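Local coordinates for protein nicotinamide-nucleotide adenylyltransferase NadR family / Ribosylnicotinamide kinase (Lactococcus lactis subsp. cremoris, PDB 6GYE) that probably makes NAD+ from nicotinamide riboside, joining a ribosylnicotinamide kinase to a nicotinamide-nucleotide adenylyltransferase in one chain, at residues Pro62-Phe67 with Val82-Glu87. Residues are numbered along the deposited sequence; the frame is centred on the assembly and turned at random. Where two conformers were deposited one is given.
With SO4 (sulfate ion), chain D.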
# COMPACT_ATOMS: atom_id res chain seq x y z
N PRO A 62 -7.61 -8.03 -2.90
CA PRO A 62 -8.73 -8.76 -3.49
C PRO A 62 -9.18 -8.11 -4.79
O PRO A 62 -8.81 -6.99 -5.13
CB PRO A 62 -9.82 -8.68 -2.42
CG PRO A 62 -9.50 -7.42 -1.65
CD PRO A 62 -8.01 -7.21 -1.73
N LEU A 63 -10.03 -8.85 -5.51
CA LEU A 63 -10.43 -8.46 -6.87
C LEU A 63 -11.01 -7.04 -6.91
O LEU A 63 -10.67 -6.25 -7.80
CB LEU A 63 -11.44 -9.47 -7.39
CG LEU A 63 -12.05 -9.25 -8.77
CD1 LEU A 63 -10.96 -9.08 -9.80
CD2 LEU A 63 -12.95 -10.43 -9.13
N GLU A 64 -11.90 -6.71 -5.97
CA GLU A 64 -12.51 -5.38 -5.98
C GLU A 64 -11.45 -4.29 -5.89
O GLU A 64 -11.54 -3.27 -6.59
CB GLU A 64 -13.53 -5.26 -4.84
CG GLU A 64 -14.10 -3.86 -4.61
CD GLU A 64 -15.18 -3.47 -5.63
OE1 GLU A 64 -15.67 -4.35 -6.35
OE2 GLU A 64 -15.55 -2.27 -5.68
N LYS A 65 -10.42 -4.49 -5.07
CA LYS A 65 -9.40 -3.46 -4.91
C LYS A 65 -8.50 -3.36 -6.13
O LYS A 65 -8.15 -2.25 -6.56
CB LYS A 65 -8.57 -3.72 -3.65
CG LYS A 65 -7.44 -2.71 -3.48
CD LYS A 65 -6.58 -2.98 -2.27
CE LYS A 65 -7.33 -2.74 -0.98
NZ LYS A 65 -6.49 -3.10 0.19
N ARG A 66 -8.10 -4.50 -6.71
CA ARG A 66 -7.31 -4.47 -7.94
C ARG A 66 -8.08 -3.80 -9.07
O ARG A 66 -7.50 -3.05 -9.87
CB ARG A 66 -6.91 -5.88 -8.37
CG ARG A 66 -6.27 -6.70 -7.30
CD ARG A 66 -5.65 -7.96 -7.88
NE ARG A 66 -6.16 -9.10 -7.15
CZ ARG A 66 -6.95 -10.04 -7.64
NH1 ARG A 66 -7.29 -10.03 -8.92
NH2 ARG A 66 -7.36 -11.00 -6.85
N PHE A 67 -9.37 -4.08 -9.16
CA PHE A 67 -10.19 -3.41 -10.17
C PHE A 67 -10.17 -1.90 -9.97
O PHE A 67 -9.91 -1.15 -10.92
CB PHE A 67 -11.61 -3.96 -10.13
CG PHE A 67 -12.62 -3.15 -10.87
CD1 PHE A 67 -12.72 -3.23 -12.25
CD2 PHE A 67 -13.49 -2.31 -10.18
CE1 PHE A 67 -13.68 -2.49 -12.93
CE2 PHE A 67 -14.44 -1.56 -10.86
CZ PHE A 67 -14.54 -1.65 -12.24
N VAL A 82 -11.48 -0.61 -18.31
CA VAL A 82 -11.14 -1.62 -17.32
C VAL A 82 -12.43 -2.26 -16.82
O VAL A 82 -13.36 -1.55 -16.42
CB VAL A 82 -10.37 -1.03 -16.12
CG1 VAL A 82 -10.15 -2.12 -15.07
CG2 VAL A 82 -9.03 -0.45 -16.57
N SER A 83 -12.46 -3.59 -16.84
CA SER A 83 -13.65 -4.35 -16.46
C SER A 83 -13.25 -5.54 -15.60
O SER A 83 -12.10 -5.98 -15.60
CB SER A 83 -14.42 -4.82 -17.69
OG SER A 83 -13.67 -5.79 -18.41
N MET A 84 -14.23 -6.06 -14.87
CA MET A 84 -14.02 -7.08 -13.85
C MET A 84 -14.66 -8.38 -14.31
O MET A 84 -15.83 -8.39 -14.70
CB MET A 84 -14.65 -6.63 -12.53
CG MET A 84 -13.97 -7.09 -11.28
SD MET A 84 -14.75 -6.42 -9.80
CE MET A 84 -16.15 -7.52 -9.63
N LEU A 85 -13.88 -9.48 -14.27
CA LEU A 85 -14.39 -10.83 -14.51
C LEU A 85 -14.37 -11.60 -13.20
O LEU A 85 -13.32 -12.08 -12.77
CB LEU A 85 -13.59 -11.58 -15.58
CG LEU A 85 -14.14 -12.99 -15.84
CD1 LEU A 85 -15.61 -12.93 -16.18
CD2 LEU A 85 -13.41 -13.68 -16.95
N ASN A 86 -15.53 -11.69 -12.56
CA ASN A 86 -15.70 -12.38 -11.28
C ASN A 86 -15.83 -13.89 -11.54
O ASN A 86 -16.77 -14.33 -12.21
CB ASN A 86 -16.93 -11.83 -10.57
CG ASN A 86 -17.10 -12.37 -9.15
OD1 ASN A 86 -16.71 -13.50 -8.84
ND2 ASN A 86 -17.73 -11.58 -8.30
N GLU A 87 -14.91 -14.68 -10.98
CA GLU A 87 -14.90 -16.11 -11.25
C GLU A 87 -15.48 -16.96 -10.12
O GLU A 87 -15.37 -18.18 -10.17
CB GLU A 87 -13.47 -16.56 -11.57
CG GLU A 87 -13.01 -16.15 -12.95
CD GLU A 87 -11.51 -16.30 -13.15
OE1 GLU A 87 -10.78 -16.32 -12.13
OE2 GLU A 87 -11.08 -16.41 -14.32
S SO4 D . -3.65 -0.86 0.50
O1 SO4 D . -3.31 -0.56 -0.88
O2 SO4 D . -4.53 0.19 1.00
O3 SO4 D . -4.35 -2.13 0.60
O4 SO4 D . -2.42 -0.95 1.30
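The sulfur of Met-84 lies obliquely against the ring of Phe-67, SD 4.5 Å from the ring centroid and 30° off the ring normal, a Met-aromatic contact on the outermost strand of a parallel sheet. The order of the five strands, 3-2-1-4-5, fits the Rossmann-like nucleotidyltransferase fold expected of the adenylyltransferase part. Helix 63-67 packs on strand 82-86 nearly antiparallel to it, at 167°, and no hydrogen bond joins the two segments. Met-84, flexible and apolar, suits a place between two helical residues one turn apart. Its CG meets Leu-63 CG at 3.8 Å, while its CB lies 3.9 Å from Phe-67 CD1, and the two side chains of this second pair cross at about a right angle. Leu-63 reaches the strand because its CG stands anti to the backbone N (chi1 178°); the branched end then splits the work, CD1 resting on Met-84 and CD2 on the backbone at Leu-85 O and Asn-86 CA. Beta-branched Val-82, well suited to a strand, slides past the Phe-67 ring in the opposite direction and touches CD1 with CG1 at 4.0 Å. Phenylalanine suits its place because a flat aromatic ring is wide enough to meet Met-84 and Val-82 together. An alanine in place of Phe-67 would probably leave the Met-84 sulfur without its aromatic partner and open a gap beside Val-82. Met-84 faces the helix, whereas Ser-83 and Leu-85 point away from it, and both touch helix 95-110; the edge strand is thus packed between two helices. Val-82 O meets the rim of the Phe-67 ring close to the ring plane, 3.6 Å from CE1, and also accepts a hydrogen bond from Arg-71 NE.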